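Local coordinates for protein xenavidin (Xenopus tropicalis, PDB 2UZ2) that binds biotin in a pocket at one end of an eight-stranded antiparallel beta-barrel, as a tetrameric frog member of the avidin family, at residues L16-I21 against Y35-S40; E23-N28 against Q55-K60; S44-S49 against W69-S74. One frame throughout, in Å; residues are numbered along the deposited sequence.

Contact 1 of 3, residues L16-I21 against Y35-S40; sequences LGSNLI and YFTSVS. With BTN (biotin), chain D.
Ser-18 and Tyr-35 meet round the ureido oxygen of biotin. Ser-18 OG donates to biotin O3 at 2.7 Å, and Tyr-35 OH donates to the same O3 at 2.7 Å. Thr-37 takes the ureido N-H: biotin N2 donates to Thr-37 OG1 at 2.8 Å. Leu-16 CD1 and Val-39 CG2, 4.0 Å apart, lie beside the ureido ring. A second shell turns the two smaller hydroxyls. The chi1 of Ser-18 (-58°) puts OG beside its backbone N, where it reaches O3 and also accepts from Ser-38 N at 3.0 Å, in a nearly straight bond. Thr-37 OG1 donates to Val-39 O, on a lone pair. The Tyr-35 ring is packed, with Asn-19 O over one face and Leu-20 CD1 at its edge. Behind this lies the hairpin of strands 19-25 and 30-36, where Asn-19 and Phe-36 form an antiparallel hydrogen-bonded pair. Asn-14 ND2 is also bonded to biotin. Trp-109 of the second subunit packs on Val-39. Two hydroxyl donors on O3, probably joined by Asn-14 ND2 as in other avidins, are likely to polarise the ureido carbonyl. With its own proton given to Val-39 O, Thr-37 OG1 is left to accept from the ligand.

Contact 2 of 3, residues E23-N28 against Q55-K60; sequences ESVSQN and QKLTEK
Val-25 and Gln-55 set their side chains across each other at about a right angle. Both methyls of Val-25 face the carboxamide oxygen: Gln-55 OE1 is 3.5 Å from Val-25 CG1 and 3.5 Å from Val-25 CG2. Val-25 CG1 also lies over the stem, 4.1 Å from Gln-55 CG. The CG of Gln-55 sits between its backbone N and carbonyl carbon (chi1 66°), and the chain runs extended beyond it. The other end of the carboxamide is fixed within its own segment. Gln-55 NE2 donates to Lys-56 O at 2.8 Å, with that oxygen close to the amide plane. This bond holds the rotation of the group and leaves OE1 turned to the valine. Leu-57 comes in beside them with its two branches divided. CD2 touches Val-25 CG1 at 4.1 Å. CD1 turns to the backbone beyond, 3.4 Å from Gln-27 O and 3.7 Å from Ser-26 O. This surface contact joins the end of strand 19-25 and the turn after it to the end of strand 49-55 and the loop beyond. Phe-31 touches both Val-25 and Gln-55, and Lys-56 NZ bonds to His-68 ND1 of the third subunit. Gln-55 is also backbone-bonded to Gly-29, just past segment 23-28. Within the two segments the side chains meet by van der Waals contact alone, methyl against oxygen, glutamine stem and methyl, so shape fits them together.

Contact 3 of 3, residues S44-S49 against W69-S74; sequences STIRIS and WAFSDS. With BTN (biotin), chain D.
Phe-71 packs against the 44-49 loop at the mouth of the avidin barrel, where 69-74 lines the biotin pocket and 44-49 backs it. Its CB lies 3.3 Å from Thr-45 O. CG, between the backbone N and the carbonyl carbon (chi1 55°), and CD1 stay near that oxygen. CD2 comes 3.4 Å from Arg-47 N, and CE2 lies near Arg-47 O. Ile-46 CA sits over the ring centre in a CH-pi contact, 4.0 Å from the centroid, while Ile-46 CG2 touches CE2. At the tip, CZ reaches biotin C9 at 3.9 Å, and CE1 meets C10 and Ile-46 CG1. Trp-69 CB lies over the other ring face, toward its rim. The Trp-69 indole turns a face to the biotin chain, C9 over its centre, and NE1 bonds to Thr-76 OG1. An alanine at Trp-69 would probably open a gap beside the valeryl chain and sulfur of biotin and leave Thr-76 OG1 without its indole partner. Ser-72 OG and Ser-74 OG donate to biotin O11, and Ser-72 OG accepts from Ser-74 N in an ST turn. The loops are joined at Ser-49, whose OG donates to Arg-47 O and accepts from Ala-70 N at 2.9 Å.

Contacts 1 and 3 share the biotin site, their centres about 11 Å apart, whereas contact 2 lies on the opposite side of the chain's centre. Contacts 1 and 3 are both partly buried, contact 1 with more buried residues. Contact 1 grips the polar ureido head with hydroxyls. Contact 3 combines aromatic packing along the ligand chain with serines at the carboxylate. Contact 2 is a surface contact of methyls and carbonyl oxygens. Contacts 1 and 2 both use strand 19-25, near its start and at its end. Contacts 1 and 3 also touch, through a probable hydrogen bond from Tyr-35 N to Ser-49 O and by packing of Tyr-35 on Trp-69. Contacts 2 and 3 both meet the third subunit.

Contact 1 of 3, residues L16-I21 against Y35-S40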
loop_
_atom_site.group_PDB
_atom_site.type_symbol
_atom_site.label_atom_id
_atom_site.label_comp_id
_atom_site.label_asym_id
_atom_site.label_seq_id
_atom_site.Cartn_x
_atom_site.Cartn_y
_atom_site.Cartn_z
ATOM N N LEU B 16 12.700 -7.352 -12.322
ATOM C CA LEU B 16 13.389 -8.352 -11.490
ATOM C C LEU B 16 13.690 -9.640 -12.266
ATOM O O LEU B 16 14.499 -10.461 -11.812
ATOM C CB LEU B 16 12.575 -8.675 -10.238
ATOM C CG LEU B 16 12.230 -7.570 -9.229
ATOM C CD1 LEU B 16 10.933 -7.921 -8.427
ATOM C CD2 LEU B 16 13.406 -7.339 -8.345
ATOM N N GLY B 17 13.082 -9.802 -13.439
ATOM C CA GLY B 17 13.270 -11.002 -14.288
ATOM C C GLY B 17 12.211 -12.072 -14.094
ATOM O O GLY B 17 12.240 -13.126 -14.772
ATOM N N SER B 18 11.242 -11.792 -13.223
ATOM C CA SER B 18 10.126 -12.716 -13.006
ATOM C C SER B 18 9.295 -12.830 -14.275
ATOM O O SER B 18 9.226 -11.885 -15.051
ATOM C CB SER B 18 9.231 -12.264 -11.851
ATOM O OG SER B 18 10.022 -12.169 -10.677
ATOM N N ASN B 19 8.703 -14.000 -14.456
ATOM C CA ASN B 19 7.990 -14.335 -15.671
ATOM C C ASN B 19 6.513 -14.588 -15.370
ATOM O O ASN B 19 6.184 -15.486 -14.582
ATOM C CB ASN B 19 8.672 -15.578 -16.240
ATOM C CG ASN B 19 8.033 -16.090 -17.490
ATOM O OD1 ASN B 19 7.684 -15.313 -18.387
ATOM N ND2 ASN B 19 7.912 -17.420 -17.594
ATOM N N LEU B 20 5.622 -13.800 -16.001
ATOM C CA LEU B 20 4.171 -13.938 -15.837
ATOM C C LEU B 20 3.647 -14.564 -17.129
ATOM O O LEU B 20 3.960 -14.054 -18.188
ATOM C CB LEU B 20 3.540 -12.555 -15.606
ATOM C CG LEU B 20 2.024 -12.451 -15.843
ATOM C CD1 LEU B 20 1.225 -13.285 -14.787
ATOM C CD2 LEU B 20 1.623 -10.969 -15.855
ATOM N N ILE B 21 2.914 -15.663 -17.039
ATOM C CA ILE B 21 2.346 -16.276 -18.274
ATOM C C ILE B 21 0.855 -16.339 -18.088
ATOM O O ILE B 21 0.360 -16.892 -17.110
ATOM C CB ILE B 21 2.925 -17.675 -18.588
ATOM C CG1 ILE B 21 4.442 -17.581 -18.765
ATOM C CG2 ILE B 21 2.231 -18.244 -19.895
ATOM C CD1 ILE B 21 5.111 -18.926 -19.090
ATOM N N TYR B 35 3.068 -18.037 -12.638
ATOM C CA TYR B 35 4.049 -16.994 -12.329
ATOM C C TYR B 35 5.314 -17.678 -11.848
ATOM O O TYR B 35 5.289 -18.586 -10.981
ATOM C CB TYR B 35 3.492 -16.092 -11.236
ATOM C CG TYR B 35 4.192 -14.777 -11.154
ATOM C CD1 TYR B 35 3.631 -13.627 -11.749
ATOM C CD2 TYR B 35 5.363 -14.650 -10.444
ATOM C CE1 TYR B 35 4.266 -12.388 -11.640
ATOM C CE2 TYR B 35 6.012 -13.405 -10.357
ATOM C CZ TYR B 35 5.438 -12.289 -10.966
ATOM O OH TYR B 35 6.126 -11.078 -10.839
ATOM N N PHE B 36 6.442 -17.250 -12.398
ATOM C CA PHE B 36 7.693 -17.769 -11.932
ATOM C C PHE B 36 8.515 -16.606 -11.372
ATOM O O PHE B 36 9.019 -15.741 -12.123
ATOM C CB PHE B 36 8.514 -18.517 -12.979
ATOM C CG PHE B 36 9.743 -19.137 -12.366
ATOM C CD1 PHE B 36 9.698 -20.416 -11.884
ATOM C CD2 PHE B 36 10.893 -18.379 -12.156
ATOM C CE1 PHE B 36 10.809 -21.002 -11.291
ATOM C CE2 PHE B 36 12.020 -18.929 -11.523
ATOM C CZ PHE B 36 11.971 -20.255 -11.082
ATOM N N THR B 37 8.640 -16.565 -10.063
ATOM C CA THR B 37 9.350 -15.411 -9.479
ATOM C C THR B 37 10.882 -15.564 -9.449
ATOM O O THR B 37 11.416 -16.631 -9.153
ATOM C CB THR B 37 8.833 -15.067 -8.070
ATOM O OG1 THR B 37 9.483 -13.867 -7.646
ATOM C CG2 THR B 37 9.153 -16.190 -7.093
ATOM N N SER B 38 11.598 -14.479 -9.733
ATOM C CA SER B 38 13.054 -14.506 -9.694
ATOM C C SER B 38 13.545 -14.166 -8.292
ATOM O O SER B 38 14.751 -14.292 -7.992
ATOM C CB SER B 38 13.637 -13.536 -10.715
ATOM O OG SER B 38 13.564 -14.083 -12.013
ATOM N N VAL B 39 12.608 -13.760 -7.440
ATOM C CA VAL B 39 12.870 -13.381 -6.043
ATOM C C VAL B 39 11.888 -13.983 -5.030
ATOM O O VAL B 39 10.745 -14.222 -5.333
ATOM C CB VAL B 39 12.948 -11.839 -5.837
ATOM C CG1 VAL B 39 14.098 -11.256 -6.647
ATOM C CG2 VAL B 39 11.625 -11.173 -6.148
ATOM N N SER B 40 12.359 -14.251 -3.815
ATOM C CA SER B 40 11.443 -14.760 -2.806
ATOM C C SER B 40 11.889 -14.330 -1.422
ATOM O O SER B 40 12.980 -13.814 -1.257
ATOM C CB SER B 40 11.359 -16.289 -2.890
ATOM O OG SER B 40 12.633 -16.857 -2.657
HETATM C C11 BTN D . 7.634 -16.240 -0.704
HETATM O O11 BTN D . 7.071 -16.454 0.395
HETATM O O12 BTN D . 8.886 -16.142 -0.709
HETATM C C10 BTN D . 6.840 -16.110 -1.992
HETATM C C9 BTN D . 7.628 -15.413 -3.095
HETATM C C8 BTN D . 7.368 -13.896 -3.087
HETATM C C7 BTN D . 7.672 -13.233 -4.419
HETATM C C2 BTN D . 7.377 -11.727 -4.411
HETATM S S1 BTN D . 5.733 -11.435 -4.392
HETATM C C6 BTN D . 5.948 -9.761 -5.098
HETATM C C5 BTN D . 7.266 -9.640 -5.842
HETATM N N1 BTN D . 7.170 -9.642 -7.305
HETATM C C3 BTN D . 7.844 -10.683 -7.815
HETATM O O3 BTN D . 8.244 -10.846 -9.154
HETATM N N2 BTN D . 8.140 -11.553 -6.852
HETATM C C4 BTN D . 8.037 -10.923 -5.544
HETATM O O HOH W 1 16.187 -12.983 -13.240
#

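Contact 2 of 3, residues E23-N28 against Q55-K60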
loop_
_atom_site.group_PDB
_atom_site.type_symbol
_atom_site.label_atom_id
_atom_site.label_comp_id
_atom_site.label_asym_id
_atom_site.label_seq_id
_atom_site.Cartn_x
_atom_site.Cartn_y
_atom_site.Cartn_z
ATOM N N GLU B 23 -2.376 -17.892 -19.717
ATOM C CA GLU B 23 -2.649 -19.048 -20.580
ATOM C C GLU B 23 -3.874 -18.791 -21.455
ATOM O O GLU B 23 -3.891 -19.146 -22.627
ATOM C CB GLU B 23 -2.932 -20.303 -19.724
ATOM C CG GLU B 23 -1.734 -20.934 -18.997
ATOM C CD GLU B 23 -2.119 -21.770 -17.736
ATOM O OE1 GLU B 23 -3.336 -21.937 -17.401
ATOM O OE2 GLU B 23 -1.197 -22.269 -17.060
ATOM N N SER B 24 -4.910 -18.216 -20.856
ATOM C CA SER B 24 -6.201 -18.077 -21.531
ATOM C C SER B 24 -7.028 -16.975 -20.881
ATOM O O SER B 24 -6.879 -16.739 -19.675
ATOM C CB SER B 24 -6.948 -19.413 -21.448
ATOM O OG SER B 24 -8.111 -19.401 -22.244
ATOM N N VAL B 25 -7.889 -16.323 -21.676
ATOM C CA VAL B 25 -8.788 -15.296 -21.175
ATOM C C VAL B 25 -10.191 -15.629 -21.705
ATOM O O VAL B 25 -10.371 -15.780 -22.907
ATOM C CB VAL B 25 -8.390 -13.883 -21.657
ATOM C CG1 VAL B 25 -9.389 -12.814 -21.164
ATOM C CG2 VAL B 25 -6.945 -13.508 -21.160
ATOM N N SER B 26 -11.145 -15.725 -20.792
ATOM C CA SER B 26 -12.531 -16.040 -21.159
ATOM C C SER B 26 -13.352 -14.780 -21.405
ATOM O O SER B 26 -12.928 -13.679 -21.078
ATOM C CB SER B 26 -13.152 -16.883 -20.046
ATOM O OG SER B 26 -12.459 -18.113 -19.952
ATOM N N GLN B 27 -14.546 -14.961 -21.967
ATOM C CA GLN B 27 -15.396 -13.823 -22.328
ATOM C C GLN B 27 -15.891 -13.045 -21.111
ATOM O O GLN B 27 -16.309 -11.893 -21.240
ATOM C CB GLN B 27 -16.564 -14.271 -23.209
ATOM C CG GLN B 27 -17.562 -15.178 -22.513
ATOM C CD GLN B 27 -18.825 -15.337 -23.308
ATOM O OE1 GLN B 27 -19.364 -14.370 -23.838
ATOM N NE2 GLN B 27 -19.335 -16.546 -23.359
ATOM N N ASN B 28 -15.806 -13.654 -19.927
ATOM C CA ASN B 28 -16.257 -12.945 -18.726
ATOM C C ASN B 28 -15.083 -12.205 -18.115
ATOM O O ASN B 28 -15.191 -11.641 -17.010
ATOM C CB ASN B 28 -16.861 -13.896 -17.686
ATOM C CG ASN B 28 -15.875 -14.875 -17.120
ATOM O OD1 ASN B 28 -14.787 -15.127 -17.673
ATOM N ND2 ASN B 28 -16.226 -15.434 -15.949
ATOM N N GLN B 55 -9.534 -9.683 -16.116
ATOM C CA GLN B 55 -9.333 -8.398 -16.773
ATOM C C GLN B 55 -10.646 -7.858 -17.263
ATOM O O GLN B 55 -11.573 -8.641 -17.553
ATOM C CB GLN B 55 -8.351 -8.507 -17.944
ATOM C CG GLN B 55 -8.823 -9.345 -19.138
ATOM C CD GLN B 55 -8.035 -9.107 -20.403
ATOM O OE1 GLN B 55 -7.331 -10.006 -20.859
ATOM N NE2 GLN B 55 -8.149 -7.914 -21.002
ATOM N N LYS B 56 -10.700 -6.546 -17.393
ATOM C CA LYS B 56 -11.712 -5.925 -18.255
ATOM C C LYS B 56 -11.355 -6.160 -19.712
ATOM O O LYS B 56 -10.177 -6.178 -20.064
ATOM C CB LYS B 56 -11.807 -4.437 -18.023
ATOM C CG LYS B 56 -11.986 -4.069 -16.600
ATOM C CD LYS B 56 -13.301 -4.520 -16.049
ATOM C CE LYS B 56 -13.249 -4.452 -14.581
ATOM N NZ LYS B 56 -14.551 -4.688 -13.832
ATOM N N LEU B 57 -12.369 -6.328 -20.556
ATOM C CA LEU B 57 -12.133 -6.534 -21.995
ATOM C C LEU B 57 -12.362 -5.222 -22.761
ATOM O O LEU B 57 -13.075 -5.158 -23.724
ATOM C CB LEU B 57 -12.984 -7.711 -22.498
ATOM C CG LEU B 57 -12.465 -9.043 -21.929
ATOM C CD1 LEU B 57 -13.493 -10.146 -22.159
ATOM C CD2 LEU B 57 -11.151 -9.453 -22.596
ATOM N N THR B 58 -11.679 -4.181 -22.294
ATOM C CA THR B 58 -11.841 -2.825 -22.770
ATOM C C THR B 58 -10.516 -2.363 -23.353
ATOM O O THR B 58 -9.495 -3.033 -23.199
ATOM C CB THR B 58 -12.143 -1.852 -21.555
ATOM O OG1 THR B 58 -11.052 -1.846 -20.641
ATOM C CG2 THR B 58 -13.447 -2.240 -20.834
ATOM N N GLU B 59 -10.527 -1.188 -23.985
ATOM C CA GLU B 59 -9.280 -0.538 -24.289
ATOM C C GLU B 59 -8.587 -0.270 -22.958
ATOM O O GLU B 59 -9.231 0.029 -21.945
ATOM C CB GLU B 59 -9.485 0.796 -24.980
ATOM C CG GLU B 59 -8.168 1.337 -25.546
ATOM C CD GLU B 59 -8.313 2.585 -26.394
ATOM O OE1 GLU B 59 -9.459 3.028 -26.649
ATOM O OE2 GLU B 59 -7.264 3.123 -26.820
ATOM N N LYS B 60 -7.274 -0.397 -22.980
ATOM C CA LYS B 60 -6.422 -0.143 -21.822
ATOM C C LYS B 60 -6.960 -0.869 -20.579
ATOM O O LYS B 60 -7.314 -0.249 -19.575
ATOM C CB LYS B 60 -6.250 1.358 -21.590
ATOM C CG LYS B 60 -5.665 2.077 -22.791
ATOM C CD LYS B 60 -5.703 3.581 -22.569
ATOM C CE LYS B 60 -5.314 4.316 -23.823
ATOM N NZ LYS B 60 -6.255 5.444 -24.057
#

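Contact 3 of 3, residues S44-S49 against W69-S74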
loop_
_atom_site.group_PDB
_atom_site.type_symbol
_atom_site.label_atom_id
_atom_site.label_comp_id
_atom_site.label_asym_id
_atom_site.label_seq_id
_atom_site.Cartn_x
_atom_site.Cartn_y
_atom_site.Cartn_z
ATOM N N SER B 44 13.488 -21.671 0.258
ATOM C CA SER B 44 13.016 -22.854 -0.473
ATOM C C SER B 44 13.199 -22.628 -1.961
ATOM O O SER B 44 13.263 -21.485 -2.408
ATOM C CB SER B 44 11.540 -23.165 -0.159
ATOM O OG SER B 44 11.369 -23.407 1.236
ATOM N N THR B 45 13.313 -23.725 -2.701
ATOM C CA THR B 45 13.443 -23.715 -4.147
ATOM C C THR B 45 12.188 -23.089 -4.737
ATOM O O THR B 45 11.058 -23.521 -4.451
ATOM C CB THR B 45 13.637 -25.161 -4.689
ATOM O OG1 THR B 45 14.776 -25.741 -4.048
ATOM C CG2 THR B 45 13.842 -25.197 -6.212
ATOM N N ILE B 46 12.375 -22.047 -5.534
ATOM C CA ILE B 46 11.241 -21.463 -6.260
ATOM C C ILE B 46 10.733 -22.422 -7.345
ATOM O O ILE B 46 11.530 -23.051 -8.063
ATOM C CB ILE B 46 11.633 -20.120 -6.891
ATOM C CG1 ILE B 46 11.911 -19.094 -5.773
ATOM C CG2 ILE B 46 10.532 -19.607 -7.792
ATOM C CD1 ILE B 46 12.858 -17.973 -6.170
ATOM N N ARG B 47 9.407 -22.545 -7.425
ATOM C CA ARG B 47 8.779 -23.288 -8.528
ATOM C C ARG B 47 7.662 -22.488 -9.121
ATOM O O ARG B 47 7.089 -21.605 -8.462
ATOM C CB ARG B 47 8.281 -24.691 -8.122
ATOM C CG ARG B 47 9.445 -25.725 -8.065
ATOM C CD ARG B 47 8.986 -27.201 -7.977
ATOM N NE ARG B 47 10.102 -28.070 -7.594
ATOM C CZ ARG B 47 10.648 -28.074 -6.377
ATOM N NH1 ARG B 47 10.152 -27.295 -5.431
ATOM N NH2 ARG B 47 11.678 -28.856 -6.101
ATOM N N ILE B 48 7.381 -22.778 -10.393
ATOM C CA ILE B 48 6.268 -22.157 -11.109
ATOM C C ILE B 48 5.022 -22.328 -10.245
ATOM O O ILE B 48 4.799 -23.435 -9.685
ATOM C CB ILE B 48 6.060 -22.856 -12.462
ATOM C CG1 ILE B 48 7.321 -22.733 -13.324
ATOM C CG2 ILE B 48 4.861 -22.279 -13.171
ATOM C CD1 ILE B 48 7.258 -23.487 -14.641
ATOM N N SER B 49 4.237 -21.251 -10.134
ATOM C CA SER B 49 3.057 -21.225 -9.287
ATOM C C SER B 49 1.834 -20.767 -10.057
ATOM O O SER B 49 1.945 -19.967 -10.979
ATOM C CB SER B 49 3.329 -20.306 -8.071
ATOM O OG SER B 49 4.436 -20.821 -7.303
ATOM N N TRP B 69 1.507 -19.321 -4.266
ATOM C CA TRP B 69 2.903 -19.789 -4.338
ATOM C C TRP B 69 2.950 -21.258 -3.959
ATOM O O TRP B 69 2.450 -21.644 -2.893
ATOM C CB TRP B 69 3.804 -18.980 -3.388
ATOM C CG TRP B 69 3.791 -17.526 -3.729
ATOM C CD1 TRP B 69 3.221 -16.526 -2.994
ATOM C CD2 TRP B 69 4.342 -16.908 -4.904
ATOM N NE1 TRP B 69 3.388 -15.309 -3.634
ATOM C CE2 TRP B 69 4.066 -15.522 -4.817
ATOM C CE3 TRP B 69 5.038 -17.399 -6.027
ATOM C CZ2 TRP B 69 4.469 -14.595 -5.808
ATOM C CZ3 TRP B 69 5.425 -16.482 -7.030
ATOM C CH2 TRP B 69 5.152 -15.099 -6.906
ATOM N N ALA B 70 3.632 -22.040 -4.792
ATOM C CA ALA B 70 3.699 -23.480 -4.626
ATOM C C ALA B 70 4.736 -23.931 -3.601
ATOM O O ALA B 70 4.784 -25.116 -3.242
ATOM C CB ALA B 70 3.969 -24.133 -6.006
ATOM N N PHE B 71 5.552 -22.997 -3.106
ATOM C CA PHE B 71 6.758 -23.340 -2.351
ATOM C C PHE B 71 6.820 -22.614 -1.001
ATOM O O PHE B 71 7.820 -22.707 -0.277
ATOM C CB PHE B 71 7.997 -23.033 -3.208
ATOM C CG PHE B 71 8.047 -21.618 -3.694
ATOM C CD1 PHE B 71 8.645 -20.627 -2.932
ATOM C CD2 PHE B 71 7.481 -21.288 -4.923
ATOM C CE1 PHE B 71 8.675 -19.308 -3.361
ATOM C CE2 PHE B 71 7.473 -19.993 -5.371
ATOM C CZ PHE B 71 8.061 -18.980 -4.609
ATOM N N SER B 72 5.754 -21.892 -0.664
ATOM C CA SER B 72 5.700 -21.151 0.607
ATOM C C SER B 72 4.248 -20.987 1.052
ATOM O O SER B 72 3.328 -21.299 0.269
ATOM C CB SER B 72 6.354 -19.769 0.459
ATOM O OG SER B 72 5.465 -18.903 -0.164
ATOM N N ASP B 73 4.044 -20.527 2.297
ATOM C CA ASP B 73 2.664 -20.287 2.771
ATOM C C ASP B 73 2.164 -18.870 2.508
ATOM O O ASP B 73 1.101 -18.468 3.023
ATOM C CB ASP B 73 2.513 -20.669 4.257
ATOM C CG ASP B 73 2.783 -22.154 4.511
ATOM O OD1 ASP B 73 2.501 -22.978 3.611
ATOM O OD2 ASP B 73 3.287 -22.496 5.607
ATOM N N SER B 74 2.880 -18.141 1.643
ATOM C CA SER B 74 2.517 -16.772 1.239
ATOM C C SER B 74 1.528 -16.717 0.084
ATOM O O SER B 74 1.295 -17.717 -0.605
ATOM C CB SER B 74 3.775 -16.022 0.788
ATOM O OG SER B 74 4.724 -15.983 1.842
HETATM C C11 BTN D . 7.634 -16.240 -0.704
HETATM O O11 BTN D . 7.071 -16.454 0.395
HETATM O O12 BTN D . 8.886 -16.142 -0.709
HETATM C C10 BTN D . 6.840 -16.110 -1.992
HETATM C C9 BTN D . 7.628 -15.413 -3.095
HETATM C C8 BTN D . 7.368 -13.896 -3.087
HETATM C C7 BTN D . 7.672 -13.233 -4.419
HETATM C C2 BTN D . 7.377 -11.727 -4.411
HETATM S S1 BTN D . 5.733 -11.435 -4.392
HETATM C C6 BTN D . 5.948 -9.761 -5.098
HETATM C C5 BTN D . 7.266 -9.640 -5.842
HETATM N N1 BTN D . 7.170 -9.642 -7.305
HETATM C C3 BTN D . 7.844 -10.683 -7.815
HETATM O O3 BTN D . 8.244 -10.846 -9.154
HETATM N N2 BTN D . 8.140 -11.553 -6.852
HETATM C C4 BTN D . 8.037 -10.923 -5.544
HETATM O O HOH W 2 9.050 -21.886 2.009
#